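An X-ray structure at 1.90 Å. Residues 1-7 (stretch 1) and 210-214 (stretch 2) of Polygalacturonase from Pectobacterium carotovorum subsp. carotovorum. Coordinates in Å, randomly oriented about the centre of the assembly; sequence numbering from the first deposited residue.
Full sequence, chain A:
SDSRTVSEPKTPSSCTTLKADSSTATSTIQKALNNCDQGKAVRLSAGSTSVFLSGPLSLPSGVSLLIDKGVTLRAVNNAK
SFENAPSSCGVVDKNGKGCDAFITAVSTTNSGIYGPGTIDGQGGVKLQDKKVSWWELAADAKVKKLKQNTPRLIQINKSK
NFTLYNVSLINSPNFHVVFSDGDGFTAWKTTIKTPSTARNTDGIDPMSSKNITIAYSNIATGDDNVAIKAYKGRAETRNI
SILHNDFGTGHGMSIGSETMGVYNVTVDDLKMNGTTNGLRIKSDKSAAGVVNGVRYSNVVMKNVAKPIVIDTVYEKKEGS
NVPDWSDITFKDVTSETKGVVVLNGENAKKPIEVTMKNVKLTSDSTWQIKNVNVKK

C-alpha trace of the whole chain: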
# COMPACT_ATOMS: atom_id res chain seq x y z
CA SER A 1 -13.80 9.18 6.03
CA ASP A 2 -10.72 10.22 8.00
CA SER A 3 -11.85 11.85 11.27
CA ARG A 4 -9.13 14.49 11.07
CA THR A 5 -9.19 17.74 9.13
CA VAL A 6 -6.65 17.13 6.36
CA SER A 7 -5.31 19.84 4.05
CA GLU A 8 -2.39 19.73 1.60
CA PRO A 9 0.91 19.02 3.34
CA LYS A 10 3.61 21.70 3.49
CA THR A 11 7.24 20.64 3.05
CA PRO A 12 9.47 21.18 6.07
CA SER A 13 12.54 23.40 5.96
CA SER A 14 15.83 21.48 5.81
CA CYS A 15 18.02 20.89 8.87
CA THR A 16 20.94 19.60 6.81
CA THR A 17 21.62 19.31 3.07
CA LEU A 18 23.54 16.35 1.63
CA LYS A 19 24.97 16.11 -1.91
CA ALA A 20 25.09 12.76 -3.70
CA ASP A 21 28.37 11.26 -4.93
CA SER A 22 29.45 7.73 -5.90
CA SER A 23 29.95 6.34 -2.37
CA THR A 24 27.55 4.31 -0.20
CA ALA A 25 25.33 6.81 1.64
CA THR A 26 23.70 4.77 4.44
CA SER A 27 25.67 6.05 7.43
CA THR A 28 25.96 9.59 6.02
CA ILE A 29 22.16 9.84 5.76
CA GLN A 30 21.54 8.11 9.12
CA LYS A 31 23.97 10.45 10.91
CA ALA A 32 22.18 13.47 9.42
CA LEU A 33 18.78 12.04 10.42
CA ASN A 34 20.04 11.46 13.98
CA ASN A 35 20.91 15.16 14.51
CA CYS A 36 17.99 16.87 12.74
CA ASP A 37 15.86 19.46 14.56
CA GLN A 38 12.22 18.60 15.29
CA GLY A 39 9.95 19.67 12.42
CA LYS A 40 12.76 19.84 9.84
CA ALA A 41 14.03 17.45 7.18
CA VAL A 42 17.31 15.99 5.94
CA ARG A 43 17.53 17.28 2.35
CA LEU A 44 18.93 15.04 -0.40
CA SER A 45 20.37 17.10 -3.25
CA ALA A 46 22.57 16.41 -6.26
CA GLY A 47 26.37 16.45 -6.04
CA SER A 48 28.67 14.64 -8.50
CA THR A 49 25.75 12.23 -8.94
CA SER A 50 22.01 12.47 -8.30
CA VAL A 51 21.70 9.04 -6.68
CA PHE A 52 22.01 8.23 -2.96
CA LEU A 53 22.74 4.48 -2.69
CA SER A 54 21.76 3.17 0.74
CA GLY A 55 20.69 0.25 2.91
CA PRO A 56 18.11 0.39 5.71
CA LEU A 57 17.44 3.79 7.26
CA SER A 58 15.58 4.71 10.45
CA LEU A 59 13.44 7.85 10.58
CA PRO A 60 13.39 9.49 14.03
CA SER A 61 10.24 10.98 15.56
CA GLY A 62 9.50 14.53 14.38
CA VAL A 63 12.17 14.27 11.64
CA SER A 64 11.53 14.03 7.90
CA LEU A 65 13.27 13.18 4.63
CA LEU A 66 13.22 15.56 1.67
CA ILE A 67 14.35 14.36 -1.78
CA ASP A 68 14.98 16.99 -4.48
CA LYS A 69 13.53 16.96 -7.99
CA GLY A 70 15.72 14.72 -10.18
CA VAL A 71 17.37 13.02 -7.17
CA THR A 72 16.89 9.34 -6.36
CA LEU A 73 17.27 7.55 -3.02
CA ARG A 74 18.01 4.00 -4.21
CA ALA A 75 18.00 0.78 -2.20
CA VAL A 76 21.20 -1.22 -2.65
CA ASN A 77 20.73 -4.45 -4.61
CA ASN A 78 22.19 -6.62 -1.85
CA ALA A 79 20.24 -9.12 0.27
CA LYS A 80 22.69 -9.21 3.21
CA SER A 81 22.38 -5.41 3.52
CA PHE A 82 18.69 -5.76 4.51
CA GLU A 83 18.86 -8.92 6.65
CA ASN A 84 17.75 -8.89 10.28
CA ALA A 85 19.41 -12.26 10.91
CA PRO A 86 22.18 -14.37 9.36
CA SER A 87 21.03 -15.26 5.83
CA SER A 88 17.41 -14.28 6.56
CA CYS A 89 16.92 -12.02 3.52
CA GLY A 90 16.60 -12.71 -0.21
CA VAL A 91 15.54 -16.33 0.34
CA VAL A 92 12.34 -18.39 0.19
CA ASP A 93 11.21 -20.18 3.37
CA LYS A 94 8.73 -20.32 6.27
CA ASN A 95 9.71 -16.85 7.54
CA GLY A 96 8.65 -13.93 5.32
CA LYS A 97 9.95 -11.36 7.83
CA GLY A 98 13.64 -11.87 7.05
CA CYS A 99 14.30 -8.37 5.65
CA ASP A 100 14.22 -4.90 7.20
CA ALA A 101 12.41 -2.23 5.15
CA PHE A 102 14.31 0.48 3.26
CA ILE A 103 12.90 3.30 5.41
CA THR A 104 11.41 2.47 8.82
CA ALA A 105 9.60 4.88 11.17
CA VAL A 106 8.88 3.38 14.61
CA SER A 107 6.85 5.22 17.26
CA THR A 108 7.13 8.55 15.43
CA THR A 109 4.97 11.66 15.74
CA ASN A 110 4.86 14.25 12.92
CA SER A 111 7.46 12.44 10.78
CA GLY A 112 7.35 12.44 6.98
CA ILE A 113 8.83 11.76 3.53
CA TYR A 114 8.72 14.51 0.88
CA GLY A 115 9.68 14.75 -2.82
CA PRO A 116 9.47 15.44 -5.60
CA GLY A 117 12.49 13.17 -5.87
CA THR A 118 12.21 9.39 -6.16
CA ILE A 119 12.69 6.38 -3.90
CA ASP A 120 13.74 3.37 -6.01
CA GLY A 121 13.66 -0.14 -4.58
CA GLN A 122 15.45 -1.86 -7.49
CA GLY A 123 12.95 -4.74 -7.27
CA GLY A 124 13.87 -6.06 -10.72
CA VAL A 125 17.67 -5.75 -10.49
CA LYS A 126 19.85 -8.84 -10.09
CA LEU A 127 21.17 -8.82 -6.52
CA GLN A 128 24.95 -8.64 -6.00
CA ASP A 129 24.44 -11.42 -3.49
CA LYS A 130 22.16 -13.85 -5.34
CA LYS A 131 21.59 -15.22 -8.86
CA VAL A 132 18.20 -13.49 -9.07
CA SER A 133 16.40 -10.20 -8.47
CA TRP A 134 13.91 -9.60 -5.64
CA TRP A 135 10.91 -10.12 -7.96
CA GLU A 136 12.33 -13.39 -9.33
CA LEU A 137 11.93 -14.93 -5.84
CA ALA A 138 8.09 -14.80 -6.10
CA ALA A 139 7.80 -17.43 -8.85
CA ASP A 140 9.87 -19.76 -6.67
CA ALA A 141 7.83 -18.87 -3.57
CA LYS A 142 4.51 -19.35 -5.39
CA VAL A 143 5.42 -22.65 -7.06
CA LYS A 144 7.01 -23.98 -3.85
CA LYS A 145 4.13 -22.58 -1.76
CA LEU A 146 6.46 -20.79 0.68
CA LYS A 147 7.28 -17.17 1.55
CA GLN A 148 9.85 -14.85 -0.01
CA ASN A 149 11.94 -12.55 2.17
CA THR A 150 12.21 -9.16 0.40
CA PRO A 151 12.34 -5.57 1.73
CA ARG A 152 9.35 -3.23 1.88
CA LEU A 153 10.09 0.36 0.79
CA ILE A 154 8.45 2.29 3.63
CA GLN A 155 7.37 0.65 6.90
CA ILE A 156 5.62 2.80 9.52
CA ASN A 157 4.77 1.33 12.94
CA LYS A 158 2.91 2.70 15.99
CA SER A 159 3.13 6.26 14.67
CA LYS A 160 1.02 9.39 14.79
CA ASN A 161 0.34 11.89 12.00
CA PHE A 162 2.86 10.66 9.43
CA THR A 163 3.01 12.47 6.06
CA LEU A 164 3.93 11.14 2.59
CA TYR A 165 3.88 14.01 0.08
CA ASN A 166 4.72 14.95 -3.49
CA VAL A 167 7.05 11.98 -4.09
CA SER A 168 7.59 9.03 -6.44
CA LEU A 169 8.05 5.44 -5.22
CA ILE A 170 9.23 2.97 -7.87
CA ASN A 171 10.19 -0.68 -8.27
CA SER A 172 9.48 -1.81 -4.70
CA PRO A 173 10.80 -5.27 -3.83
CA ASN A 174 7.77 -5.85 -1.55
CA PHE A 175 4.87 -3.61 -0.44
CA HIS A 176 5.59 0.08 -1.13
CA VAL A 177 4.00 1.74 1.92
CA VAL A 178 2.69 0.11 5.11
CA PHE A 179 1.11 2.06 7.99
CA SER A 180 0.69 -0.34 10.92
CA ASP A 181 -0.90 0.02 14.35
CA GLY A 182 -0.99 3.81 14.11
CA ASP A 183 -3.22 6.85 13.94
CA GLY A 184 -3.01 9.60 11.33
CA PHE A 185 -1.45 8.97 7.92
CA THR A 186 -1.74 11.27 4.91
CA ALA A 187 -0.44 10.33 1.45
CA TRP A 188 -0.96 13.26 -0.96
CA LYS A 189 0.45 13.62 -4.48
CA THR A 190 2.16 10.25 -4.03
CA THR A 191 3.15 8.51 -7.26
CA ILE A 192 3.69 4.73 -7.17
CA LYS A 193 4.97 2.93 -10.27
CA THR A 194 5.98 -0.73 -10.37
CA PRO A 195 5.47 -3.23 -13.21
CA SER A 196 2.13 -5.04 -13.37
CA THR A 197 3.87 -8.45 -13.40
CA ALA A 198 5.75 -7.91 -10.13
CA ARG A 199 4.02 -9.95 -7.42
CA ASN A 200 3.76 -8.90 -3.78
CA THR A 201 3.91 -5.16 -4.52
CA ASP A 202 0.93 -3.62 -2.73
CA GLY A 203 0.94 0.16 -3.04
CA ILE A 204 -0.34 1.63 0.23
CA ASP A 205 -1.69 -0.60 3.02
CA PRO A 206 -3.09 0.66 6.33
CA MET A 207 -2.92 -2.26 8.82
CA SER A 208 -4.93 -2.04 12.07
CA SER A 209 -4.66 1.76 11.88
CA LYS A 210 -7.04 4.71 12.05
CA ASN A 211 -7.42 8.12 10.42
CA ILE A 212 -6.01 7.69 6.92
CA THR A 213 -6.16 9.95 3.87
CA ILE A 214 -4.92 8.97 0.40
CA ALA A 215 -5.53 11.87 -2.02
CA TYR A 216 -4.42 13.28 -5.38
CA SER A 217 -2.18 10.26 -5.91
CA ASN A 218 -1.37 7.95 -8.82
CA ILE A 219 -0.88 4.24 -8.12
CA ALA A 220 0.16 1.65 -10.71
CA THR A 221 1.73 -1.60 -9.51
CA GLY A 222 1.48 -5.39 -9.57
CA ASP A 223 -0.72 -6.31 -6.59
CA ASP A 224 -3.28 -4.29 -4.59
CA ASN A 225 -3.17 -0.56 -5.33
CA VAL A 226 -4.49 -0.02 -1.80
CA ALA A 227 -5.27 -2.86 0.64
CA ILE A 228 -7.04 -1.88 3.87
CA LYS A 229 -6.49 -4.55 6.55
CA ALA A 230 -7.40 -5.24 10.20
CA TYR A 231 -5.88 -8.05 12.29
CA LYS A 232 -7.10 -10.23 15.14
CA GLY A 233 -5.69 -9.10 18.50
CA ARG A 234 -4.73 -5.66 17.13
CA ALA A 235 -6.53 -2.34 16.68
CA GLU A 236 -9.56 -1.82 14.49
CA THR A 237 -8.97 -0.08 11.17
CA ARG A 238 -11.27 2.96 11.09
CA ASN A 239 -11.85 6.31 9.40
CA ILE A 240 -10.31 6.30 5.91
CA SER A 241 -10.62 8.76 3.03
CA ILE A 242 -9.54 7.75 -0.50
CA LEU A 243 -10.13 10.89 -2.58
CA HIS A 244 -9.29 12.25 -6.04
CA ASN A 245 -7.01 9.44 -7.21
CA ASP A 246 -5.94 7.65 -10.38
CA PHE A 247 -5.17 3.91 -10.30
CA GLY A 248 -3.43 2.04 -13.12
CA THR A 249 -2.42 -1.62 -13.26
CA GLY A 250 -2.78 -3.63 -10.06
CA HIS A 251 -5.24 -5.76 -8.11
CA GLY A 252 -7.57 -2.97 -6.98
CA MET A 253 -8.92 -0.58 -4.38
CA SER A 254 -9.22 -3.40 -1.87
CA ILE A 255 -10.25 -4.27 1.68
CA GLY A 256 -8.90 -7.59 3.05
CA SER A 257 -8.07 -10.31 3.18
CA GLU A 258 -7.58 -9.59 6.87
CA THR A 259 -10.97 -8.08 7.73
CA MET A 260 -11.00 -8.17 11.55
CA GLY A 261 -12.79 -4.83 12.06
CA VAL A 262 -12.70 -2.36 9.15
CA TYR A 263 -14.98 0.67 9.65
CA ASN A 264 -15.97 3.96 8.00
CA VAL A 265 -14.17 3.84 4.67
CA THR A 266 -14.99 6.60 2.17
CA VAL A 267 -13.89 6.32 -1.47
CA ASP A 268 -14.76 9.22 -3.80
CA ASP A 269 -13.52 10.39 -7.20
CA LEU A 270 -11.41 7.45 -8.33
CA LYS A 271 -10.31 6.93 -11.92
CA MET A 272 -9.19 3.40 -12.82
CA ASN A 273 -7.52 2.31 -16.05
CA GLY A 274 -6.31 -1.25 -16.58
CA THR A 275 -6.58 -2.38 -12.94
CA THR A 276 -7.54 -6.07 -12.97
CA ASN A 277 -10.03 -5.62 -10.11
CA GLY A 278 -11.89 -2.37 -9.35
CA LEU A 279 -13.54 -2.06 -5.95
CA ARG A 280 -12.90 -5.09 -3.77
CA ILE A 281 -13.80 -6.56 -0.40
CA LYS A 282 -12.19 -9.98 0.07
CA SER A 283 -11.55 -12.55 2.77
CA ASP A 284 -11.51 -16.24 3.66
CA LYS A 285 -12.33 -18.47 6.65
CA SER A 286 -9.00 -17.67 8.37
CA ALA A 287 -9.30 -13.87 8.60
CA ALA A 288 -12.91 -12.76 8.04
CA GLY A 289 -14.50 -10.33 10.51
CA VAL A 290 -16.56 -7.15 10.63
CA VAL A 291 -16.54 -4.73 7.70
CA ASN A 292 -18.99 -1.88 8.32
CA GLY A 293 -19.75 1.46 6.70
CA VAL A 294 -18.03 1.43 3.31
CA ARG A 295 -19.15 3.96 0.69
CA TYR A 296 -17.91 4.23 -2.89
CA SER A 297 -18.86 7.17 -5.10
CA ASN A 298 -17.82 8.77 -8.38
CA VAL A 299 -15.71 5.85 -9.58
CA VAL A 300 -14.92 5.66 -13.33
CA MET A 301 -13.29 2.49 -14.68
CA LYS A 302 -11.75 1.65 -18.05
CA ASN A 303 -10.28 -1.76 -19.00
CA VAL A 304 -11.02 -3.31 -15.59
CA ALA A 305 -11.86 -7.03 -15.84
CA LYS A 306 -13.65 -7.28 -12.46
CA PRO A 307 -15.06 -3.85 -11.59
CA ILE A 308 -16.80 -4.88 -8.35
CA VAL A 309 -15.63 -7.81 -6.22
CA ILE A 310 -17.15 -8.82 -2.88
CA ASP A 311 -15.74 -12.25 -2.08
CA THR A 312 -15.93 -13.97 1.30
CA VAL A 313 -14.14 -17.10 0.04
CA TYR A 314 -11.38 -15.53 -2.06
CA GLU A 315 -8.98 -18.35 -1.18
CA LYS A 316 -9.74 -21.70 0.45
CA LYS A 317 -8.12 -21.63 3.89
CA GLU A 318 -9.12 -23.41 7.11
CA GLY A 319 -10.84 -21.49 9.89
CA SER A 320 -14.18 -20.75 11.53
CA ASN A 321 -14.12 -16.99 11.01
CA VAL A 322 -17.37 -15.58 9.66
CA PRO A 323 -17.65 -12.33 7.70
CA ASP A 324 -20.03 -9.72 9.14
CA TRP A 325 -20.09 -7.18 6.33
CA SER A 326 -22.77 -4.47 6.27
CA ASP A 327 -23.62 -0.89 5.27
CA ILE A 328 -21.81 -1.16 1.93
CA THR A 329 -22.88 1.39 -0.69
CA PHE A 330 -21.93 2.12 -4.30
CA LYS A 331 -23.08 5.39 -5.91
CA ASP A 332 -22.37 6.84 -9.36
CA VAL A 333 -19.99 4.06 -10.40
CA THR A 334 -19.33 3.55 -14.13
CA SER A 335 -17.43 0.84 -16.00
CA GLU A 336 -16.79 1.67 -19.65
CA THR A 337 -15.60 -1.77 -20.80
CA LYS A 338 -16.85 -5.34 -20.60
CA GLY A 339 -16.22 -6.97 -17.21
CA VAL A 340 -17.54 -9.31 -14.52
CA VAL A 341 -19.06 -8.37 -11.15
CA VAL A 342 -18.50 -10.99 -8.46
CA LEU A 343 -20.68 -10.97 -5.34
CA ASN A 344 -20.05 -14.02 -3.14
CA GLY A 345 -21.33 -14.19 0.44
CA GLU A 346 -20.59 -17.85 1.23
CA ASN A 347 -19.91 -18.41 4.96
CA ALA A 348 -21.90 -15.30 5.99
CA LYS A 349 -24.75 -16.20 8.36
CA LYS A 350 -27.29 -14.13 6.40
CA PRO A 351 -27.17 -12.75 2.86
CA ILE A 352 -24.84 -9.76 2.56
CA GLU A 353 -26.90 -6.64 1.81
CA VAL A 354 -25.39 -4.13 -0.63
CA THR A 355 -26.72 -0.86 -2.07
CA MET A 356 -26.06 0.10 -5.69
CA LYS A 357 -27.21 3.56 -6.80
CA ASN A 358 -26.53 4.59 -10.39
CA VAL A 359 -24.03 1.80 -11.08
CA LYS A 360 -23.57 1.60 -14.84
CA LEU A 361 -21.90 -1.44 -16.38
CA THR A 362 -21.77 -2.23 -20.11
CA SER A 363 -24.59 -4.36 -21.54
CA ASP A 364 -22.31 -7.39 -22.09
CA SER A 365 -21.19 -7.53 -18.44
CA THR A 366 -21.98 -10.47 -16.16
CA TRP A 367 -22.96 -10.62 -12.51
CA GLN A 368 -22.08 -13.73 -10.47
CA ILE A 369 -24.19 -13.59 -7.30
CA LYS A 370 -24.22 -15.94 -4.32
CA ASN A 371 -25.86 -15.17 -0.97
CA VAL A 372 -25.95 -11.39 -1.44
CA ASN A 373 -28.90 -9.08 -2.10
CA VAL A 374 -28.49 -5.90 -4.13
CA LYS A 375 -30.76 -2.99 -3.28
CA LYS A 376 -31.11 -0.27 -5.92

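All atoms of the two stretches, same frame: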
# COMPACT_ATOMS: atom_id res chain seq x y z
N SER A 1 -14.71 8.02 6.21
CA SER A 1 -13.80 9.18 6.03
C SER A 1 -12.91 9.40 7.25
O SER A 1 -13.21 8.99 8.37
CB SER A 1 -14.59 10.46 5.74
OG SER A 1 -15.36 10.80 6.89
N ASP A 2 -11.71 9.89 6.97
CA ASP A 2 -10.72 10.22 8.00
C ASP A 2 -11.39 11.16 8.99
O ASP A 2 -12.15 12.04 8.54
CB ASP A 2 -9.55 10.89 7.28
CG ASP A 2 -8.29 11.15 8.07
OD1 ASP A 2 -8.35 11.28 9.31
OD2 ASP A 2 -7.22 11.26 7.44
N SER A 3 -11.16 11.01 10.29
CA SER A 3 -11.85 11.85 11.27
C SER A 3 -11.15 13.19 11.46
O SER A 3 -11.70 14.13 12.04
CB SER A 3 -12.03 11.15 12.61
OG SER A 3 -10.82 11.08 13.34
N ARG A 4 -9.92 13.28 10.96
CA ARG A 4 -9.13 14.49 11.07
C ARG A 4 -9.46 15.49 9.96
O ARG A 4 -9.93 15.10 8.90
CB ARG A 4 -7.64 14.18 10.93
CG ARG A 4 -7.09 13.15 11.91
CD ARG A 4 -5.65 12.80 11.54
NE ARG A 4 -5.59 12.27 10.17
CZ ARG A 4 -4.49 12.22 9.43
NH1 ARG A 4 -3.33 12.65 9.91
NH2 ARG A 4 -4.53 11.73 8.21
N THR A 5 -9.12 16.75 10.21
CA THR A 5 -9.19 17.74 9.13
C THR A 5 -7.84 17.64 8.41
O THR A 5 -6.80 17.65 9.06
CB THR A 5 -9.41 19.18 9.60
OG1 THR A 5 -8.56 19.48 10.71
CG2 THR A 5 -10.86 19.34 10.03
N VAL A 6 -7.87 17.35 7.12
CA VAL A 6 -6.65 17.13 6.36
C VAL A 6 -6.57 18.10 5.18
O VAL A 6 -7.42 18.06 4.30
CB VAL A 6 -6.54 15.69 5.82
CG1 VAL A 6 -5.25 15.51 5.03
CG2 VAL A 6 -6.59 14.67 6.96
N SER A 7 -5.52 18.91 5.16
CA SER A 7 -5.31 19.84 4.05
C SER A 7 -3.94 19.55 3.44
O SER A 7 -3.22 18.73 4.02
CB SER A 7 -5.48 21.29 4.48
OG SER A 7 -4.55 21.64 5.49
N LYS A 210 -5.90 3.83 12.25
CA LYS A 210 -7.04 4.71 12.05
C LYS A 210 -6.59 6.06 11.47
O LYS A 210 -5.41 6.40 11.53
CB LYS A 210 -7.86 4.97 13.31
CG LYS A 210 -7.18 4.85 14.65
CD LYS A 210 -8.11 4.42 15.77
CE LYS A 210 -8.92 3.17 15.50
NZ LYS A 210 -8.56 1.97 16.29
N ASN A 211 -7.56 6.78 10.96
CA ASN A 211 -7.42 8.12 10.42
C ASN A 211 -6.39 8.22 9.30
O ASN A 211 -5.29 8.73 9.43
CB ASN A 211 -7.13 9.10 11.57
CG ASN A 211 -8.28 9.09 12.57
OD1 ASN A 211 -9.45 9.16 12.18
ND2 ASN A 211 -7.97 9.00 13.86
N ILE A 212 -6.81 7.74 8.13
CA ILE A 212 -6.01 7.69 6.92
C ILE A 212 -6.59 8.49 5.76
O ILE A 212 -7.77 8.34 5.45
CB ILE A 212 -5.93 6.23 6.40
CG1 ILE A 212 -5.58 5.23 7.50
CG2 ILE A 212 -4.96 6.13 5.23
CD1 ILE A 212 -4.27 5.45 8.20
N THR A 213 -5.74 9.24 5.08
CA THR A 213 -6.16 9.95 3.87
C THR A 213 -5.20 9.64 2.73
O THR A 213 -3.99 9.81 2.89
CB THR A 213 -6.22 11.48 4.04
OG1 THR A 213 -7.33 11.81 4.89
CG2 THR A 213 -6.42 12.20 2.71
N ILE A 214 -5.74 9.17 1.61
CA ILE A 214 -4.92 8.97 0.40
C ILE A 214 -5.58 9.86 -0.67
O ILE A 214 -6.73 9.61 -1.02
CB ILE A 214 -4.82 7.52 -0.04
CG1 ILE A 214 -4.14 6.64 1.02
CG2 ILE A 214 -4.04 7.44 -1.36
CD1 ILE A 214 -4.20 5.15 0.77

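The N-terminal segment, residues 1-7, has no regular secondary structure and packs against the strand 210-214; touching residues are at least 207 positions apart in sequence. The interface is small, burying 298 Å² summed over both sides, and it is largely polar. Backbones come closest at Asp2 and Asn211, whose CA atoms lie 4.6 Å apart.

Ser1 points its CB away from the strand and makes no contact with it. The chain engages at Asp2, which is buried; its CA-to-CB bond points toward the strand and chi1 is t. Its carboxylate receives a short hydrogen bond from the hydroxyl of Thr213, with OG1 of Thr213 2.6 Å from OD2 of Asp2. The backbone N of Thr213 lies 3.4 Å from OD2 of Asp2, but at an angle too poor for a hydrogen bond. The other oxygen, OD1 of Asp2, packs 3.4 Å from CB of Asn211. A buried carboxylate needs compensation, and here part of it comes from its own segment: NH2 of Arg4 forms a salt bridge to OD2 of Asp2 at 2.8 Å, while NE of Arg4 donates to OD1 of Asp2 at 3.1 Å and the backbone N of Arg4 reaches that OD1 at 3.0 Å. These bonds tie Arg4 to Asp2 across Ser3.

Ser3, exposed and with its CB directed sideways, grips the strand through a single acceptor. Its backbone and its hydroxyl both donate to the side-chain oxygen of Asn211: Ser3 N lies 3.1 Å from Asn211 OD1, and Ser3 OG lies 2.6 Å from Asn211 OD1. The small p-rotamer side chain lets OG and N converge on one atom. Asn211, in the m rotamer, has the largest covered area of any residue here, 90 Å², and its amide suits the site by offering a carbonyl oxygen to Ser3 while ND2 is satisfied elsewhere in the structure.

The CA-to-CB bond of Arg4 points toward the strand, and the guanidinium lies with one face over O of Asn211; NH2 of Arg4 is 3.3 Å from that O, a contact without hydrogen-bond geometry. Thr213 N lies at the guanidinium edge.

Thr5 is out of reach, but the CA-to-CB bond of Val6 points toward the strand, with CG2 of Val6 3.6 Å from OG1 of Thr213. This apolar methyl covers the threonine hydroxyl beside its bond to Asp2. Ser7 makes no contact with the strand.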